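Endonuclease IV (Thermus thermophilus, PDB 3AAM) cleaves phosphodiester bonds at apurinic or apyrimidinic sites in DNA during base excision repair, using a metal-dependent active site in a TIM barrel. Local coordinates at residues A[178-181]-A[186-189]; A[168-173]-A[229-234]. All blocks are in the same frame, centred on the assembly; numbering follows the deposited sequence.

Both contacts lie on the same side of the chain's centre, their own centres about 8 Å apart. Interaction 2 sets the first turn of helix 170-176, right after strand 165-169, against helix 230-235 and includes His172, which binds the manganese ion together with Asp217 and His219. Interaction 1 takes up the chain just after helix 170-176, where the loop 178-181 meets helix 184-194; the side chain of Val180 is about 13 Å from the metal. The two touch directly. Tyr178 N probably donates a hydrogen bond to Ala173 O at 2.9 Å, Val180 CG1 packs 3.9 Å from Val234 CG2, and Leu188 CD2 lies 3.9 Å from Leu168 CD2.

Interaction 1: A[178-181]-A[186-189]; sequences YDVA and GVLD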
loop_
_atom_site.group_PDB
_atom_site.type_symbol
_atom_site.label_atom_id
_atom_site.label_comp_id
_atom_site.label_asym_id
_atom_site.label_seq_id
_atom_site.Cartn_x
_atom_site.Cartn_y
_atom_site.Cartn_z
ATOM N N TYR A 178 1.764 -1.979 -18.193
ATOM C CA TYR A 178 2.754 -3.003 -17.867
ATOM C C TYR A 178 2.038 -4.348 -17.899
ATOM O O TYR A 178 1.131 -4.591 -17.103
ATOM C CB TYR A 178 3.343 -2.750 -16.481
ATOM C CG TYR A 178 4.262 -1.547 -16.409
ATOM C CD1 TYR A 178 5.554 -1.602 -16.934
ATOM C CD2 TYR A 178 3.852 -0.369 -15.791
ATOM C CE1 TYR A 178 6.421 -0.509 -16.836
ATOM C CE2 TYR A 178 4.709 0.730 -15.692
ATOM C CZ TYR A 178 5.990 0.650 -16.212
ATOM O OH TYR A 178 6.849 1.720 -16.090
ATOM N N ASP A 179 2.449 -5.225 -18.810
ATOM C CA ASP A 179 1.794 -6.523 -18.950
ATOM C C ASP A 179 2.100 -7.526 -17.834
ATOM O O ASP A 179 2.856 -8.479 -18.027
ATOM C CB ASP A 179 2.150 -7.148 -20.300
ATOM C CG ASP A 179 1.154 -8.208 -20.726
ATOM O OD1 ASP A 179 0.376 -8.674 -19.869
ATOM O OD2 ASP A 179 1.151 -8.574 -21.920
ATOM N N VAL A 180 1.486 -7.324 -16.673
ATOM C CA VAL A 180 1.697 -8.222 -15.542
ATOM C C VAL A 180 1.090 -9.601 -15.804
ATOM O O VAL A 180 1.555 -10.607 -15.265
ATOM C CB VAL A 180 1.069 -7.654 -14.255
ATOM C CG1 VAL A 180 1.442 -8.530 -13.062
ATOM C CG2 VAL A 180 1.530 -6.218 -14.039
ATOM N N ALA A 181 0.055 -9.642 -16.637
ATOM C CA ALA A 181 -0.620 -10.894 -16.955
ATOM C C ALA A 181 0.227 -11.878 -17.753
ATOM O O ALA A 181 0.309 -13.059 -17.407
ATOM C CB ALA A 181 -1.915 -10.608 -17.712
ATOM N N GLY A 186 9.024 -9.657 -16.642
ATOM C CA GLY A 186 9.521 -8.489 -17.346
ATOM C C GLY A 186 9.137 -7.201 -16.647
ATOM O O GLY A 186 9.892 -6.229 -16.650
ATOM N N VAL A 187 7.948 -7.186 -16.055
ATOM C CA VAL A 187 7.485 -6.004 -15.340
ATOM C C VAL A 187 8.364 -5.785 -14.115
ATOM O O VAL A 187 8.725 -4.655 -13.793
ATOM C CB VAL A 187 6.013 -6.154 -14.895
ATOM C CG1 VAL A 187 5.604 -4.963 -14.039
ATOM C CG2 VAL A 187 5.110 -6.241 -16.118
ATOM N N LEU A 188 8.713 -6.867 -13.426
ATOM C CA LEU A 188 9.563 -6.730 -12.256
ATOM C C LEU A 188 10.975 -6.344 -12.679
ATOM O O LEU A 188 11.666 -5.641 -11.949
ATOM C CB LEU A 188 9.583 -8.024 -11.438
ATOM C CG LEU A 188 8.255 -8.371 -10.759
ATOM C CD1 LEU A 188 8.423 -9.671 -9.995
ATOM C CD2 LEU A 188 7.827 -7.250 -9.821
ATOM N N ASP A 189 11.401 -6.793 -13.859
ATOM C CA ASP A 189 12.736 -6.442 -14.341
ATOM C C ASP A 189 12.779 -4.944 -14.597
ATOM O O ASP A 189 13.775 -4.283 -14.310
ATOM C CB ASP A 189 13.078 -7.165 -15.650
ATOM C CG ASP A 189 13.070 -8.674 -15.513
ATOM O OD1 ASP A 189 13.363 -9.188 -14.415
ATOM O OD2 ASP A 189 12.784 -9.352 -16.523
#
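The loop that leaves helix 170-176 of the TIM barrel turns back on the next helix, 184-194, and Val187 of that helix packs into the bend. Val187 meets Tyr178, Asp179 and Val180 in turn, with its CG2 methyl doing most of the touching. Val187 CG2 lies 3.7 Å from Asp179 C and 3.8 Å from Val180 N, so it presses on the peptide between the two residues as much as on any side chain. Both methyls of Val187 border Tyr178 CB, CG2 at 3.9 Å and CG1 at 4.0 Å.

The bend is an inverse gamma turn centred on Asp179, closed by a weak hydrogen bond of 2.8 Å from Val180 N to Tyr178 O. This kink in the connection between the two helices brings the side chains of Tyr178 and Val180 to the same valine. Val180 and Val187 cross at about a right angle, meeting through their CG2 methyls at 4.1 Å. On the tyrosine side, the Val187 CG1 methyl also approaches the ring, obliquely.

The ring itself stacks with Phe152, and Tyr178 OH is hydrogen-bonded to Phe152 N, which ties this loop to the start of helix 152-159; Val187 touches Phe152 as well. Asp179 turns its carboxylate to the following stretch of chain, where OD1 accepts from Glu182 N. Val180, a buried residue, also touches Ala173 of helix 170-176 and Ile227.

Interaction 2: A[168-173]-A[229-234]; sequences LDTCHA and EGLKRV. With MN (manganese (II) ion), chain B.
Thr170 meets Leu231 and Val234 where strand 165-169 of the TIM barrel ends and helix 170-176 begins. Of the three, Thr170 loses most surface to the contact, and all three are buried. The CD2 methyl of Leu231 reaches in at the branch point of the threonine, 3.5 Å from Thr170 CB, 3.4 Å from Thr170 OG1 and 3.8 Å from Thr170 CG2. The CB of Leu231 does not point at Thr170; the end of the side chain bends in to it. Val234, one turn further along helix 230-235, adds a looser contact: its CG1 is 4.2 Å from Thr170 CG2.

The first torsion of Thr170 turns its hydroxyl to strand 202-208. With chi1 at 45°, OG1 lies between the backbone N and the carbonyl carbon. There the hydroxyl has a hydrogen bond with Asn206 O and a weak one with His204 O, both on that neighbouring strand, so this buried polar atom is satisfied although a methyl lies against it. Trp266 of helix 253-267 also touches Leu231.

Just before Thr170, Asp169 is the N-cap of helix 170-176. Its OD1 accepts from His172 N at 2.9 Å along a nearly straight path (166°), from above the carboxylate plane, and weakly from Cys171 N. The same carboxylate packs on the ring of His172, with Asp169 CG 3.4 Å above the plane and over its centre. That ring's ND1 is hydrogen-bonded to Asn140 O, while NE2 binds the manganese ion at 2.2 Å.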
loop_
_atom_site.group_PDB
_atom_site.type_symbol
_atom_site.label_atom_id
_atom_site.label_comp_id
_atom_site.label_asym_id
_atom_site.label_seq_id
_atom_site.Cartn_x
_atom_site.Cartn_y
_atom_site.Cartn_z
ATOM N N LEU A 168 4.531 -1.229 -5.092
ATOM C CA LEU A 168 4.078 -1.641 -6.408
ATOM C C LEU A 168 2.655 -2.169 -6.343
ATOM O O LEU A 168 2.363 -3.067 -5.552
ATOM C CB LEU A 168 4.974 -2.749 -6.959
ATOM C CG LEU A 168 4.383 -3.520 -8.146
ATOM C CD1 LEU A 168 4.315 -2.609 -9.372
ATOM C CD2 LEU A 168 5.224 -4.754 -8.425
ATOM N N ASP A 169 1.770 -1.599 -7.154
ATOM C CA ASP A 169 0.402 -2.089 -7.226
ATOM C C ASP A 169 0.292 -2.714 -8.612
ATOM O O ASP A 169 0.422 -2.033 -9.633
ATOM C CB ASP A 169 -0.624 -0.965 -7.063
ATOM C CG ASP A 169 -2.053 -1.487 -7.054
ATOM O OD1 ASP A 169 -2.438 -2.181 -8.024
ATOM O OD2 ASP A 169 -2.791 -1.213 -6.082
ATOM N N THR A 170 0.082 -4.024 -8.645
ATOM C CA THR A 170 -0.017 -4.755 -9.901
ATOM C C THR A 170 -1.224 -4.377 -10.760
ATOM O O THR A 170 -1.161 -4.451 -11.990
ATOM C CB THR A 170 -0.046 -6.255 -9.624
ATOM O OG1 THR A 170 -0.952 -6.511 -8.545
ATOM C CG2 THR A 170 1.345 -6.749 -9.240
ATOM N N CYS A 171 -2.324 -3.987 -10.124
ATOM C CA CYS A 171 -3.518 -3.587 -10.866
ATOM C C CYS A 171 -3.208 -2.273 -11.563
ATOM O O CYS A 171 -3.472 -2.109 -12.756
ATOM C CB CYS A 171 -4.708 -3.397 -9.919
ATOM S SG CYS A 171 -6.213 -2.764 -10.718
ATOM N N HIS A 172 -2.641 -1.334 -10.813
ATOM C CA HIS A 172 -2.288 -0.034 -11.373
ATOM C C HIS A 172 -1.309 -0.191 -12.530
ATOM O O HIS A 172 -1.461 0.446 -13.574
ATOM C CB HIS A 172 -1.652 0.853 -10.303
ATOM C CG HIS A 172 -2.579 1.219 -9.187
ATOM N ND1 HIS A 172 -2.180 1.988 -8.118
ATOM C CD2 HIS A 172 -3.881 0.917 -8.970
ATOM C CE1 HIS A 172 -3.196 2.144 -7.287
ATOM N NE2 HIS A 172 -4.239 1.504 -7.780
ATOM N N ALA A 173 -0.306 -1.043 -12.335
ATOM C CA ALA A 173 0.705 -1.279 -13.360
ATOM C C ALA A 173 0.071 -1.823 -14.633
ATOM O O ALA A 173 0.369 -1.360 -15.734
ATOM C CB ALA A 173 1.765 -2.251 -12.843
ATOM N N GLU A 229 -3.171 -15.743 -12.988
ATOM C CA GLU A 229 -1.977 -16.387 -12.461
ATOM C C GLU A 229 -0.722 -15.538 -12.606
ATOM O O GLU A 229 0.333 -15.883 -12.074
ATOM C CB GLU A 229 -1.783 -17.757 -13.118
ATOM C CG GLU A 229 -2.897 -18.747 -12.794
ATOM C CD GLU A 229 -2.918 -19.174 -11.333
ATOM O OE1 GLU A 229 -2.236 -18.539 -10.503
ATOM O OE2 GLU A 229 -3.632 -20.147 -11.010
ATOM N N GLY A 230 -0.832 -14.424 -13.325
ATOM C CA GLY A 230 0.313 -13.548 -13.469
ATOM C C GLY A 230 0.730 -13.063 -12.090
ATOM O O GLY A 230 1.913 -12.848 -11.822
ATOM N N LEU A 231 -0.251 -12.891 -11.207
ATOM C CA LEU A 231 0.031 -12.441 -9.848
ATOM C C LEU A 231 0.771 -13.508 -9.055
ATOM O O LEU A 231 1.501 -13.197 -8.115
ATOM C CB LEU A 231 -1.261 -12.059 -9.118
ATOM C CG LEU A 231 -1.996 -10.834 -9.663
ATOM C CD1 LEU A 231 -3.161 -10.507 -8.749
ATOM C CD2 LEU A 231 -1.040 -9.646 -9.750
ATOM N N LYS A 232 0.577 -14.771 -9.425
ATOM C CA LYS A 232 1.271 -15.856 -8.751
ATOM C C LYS A 232 2.768 -15.684 -9.011
ATOM O O LYS A 232 3.589 -15.840 -8.109
ATOM C CB LYS A 232 0.808 -17.212 -9.292
ATOM C CG LYS A 232 1.577 -18.402 -8.720
ATOM C CD LYS A 232 1.165 -19.721 -9.378
ATOM C CE LYS A 232 1.545 -19.750 -10.853
ATOM N NZ LYS A 232 1.232 -21.059 -11.505
ATOM N N ARG A 233 3.109 -15.346 -10.251
ATOM C CA ARG A 233 4.499 -15.157 -10.641
ATOM C C ARG A 233 5.148 -13.974 -9.928
ATOM O O ARG A 233 6.350 -13.988 -9.662
ATOM C CB ARG A 233 4.590 -14.992 -12.158
ATOM C CG ARG A 233 4.266 -16.268 -12.929
ATOM C CD ARG A 233 5.516 -17.106 -13.189
ATOM N NE ARG A 233 6.165 -17.574 -11.965
ATOM C CZ ARG A 233 5.687 -18.535 -11.181
ATOM N NH1 ARG A 233 6.348 -18.892 -10.089
ATOM N NH2 ARG A 233 4.549 -19.144 -11.493
ATOM N N VAL A 234 4.358 -12.949 -9.618
ATOM C CA VAL A 234 4.880 -11.789 -8.899
ATOM C C VAL A 234 5.069 -12.170 -7.429
ATOM O O VAL A 234 6.123 -11.925 -6.834
ATOM C CB VAL A 234 3.908 -10.581 -8.997
ATOM C CG1 VAL A 234 4.364 -9.453 -8.078
ATOM C CG2 VAL A 234 3.853 -10.079 -10.428
HETATM MN MN MN B . -6.317 1.339 -6.948
HETATM O O HOH W 1 -8.648 1.910 -6.209
#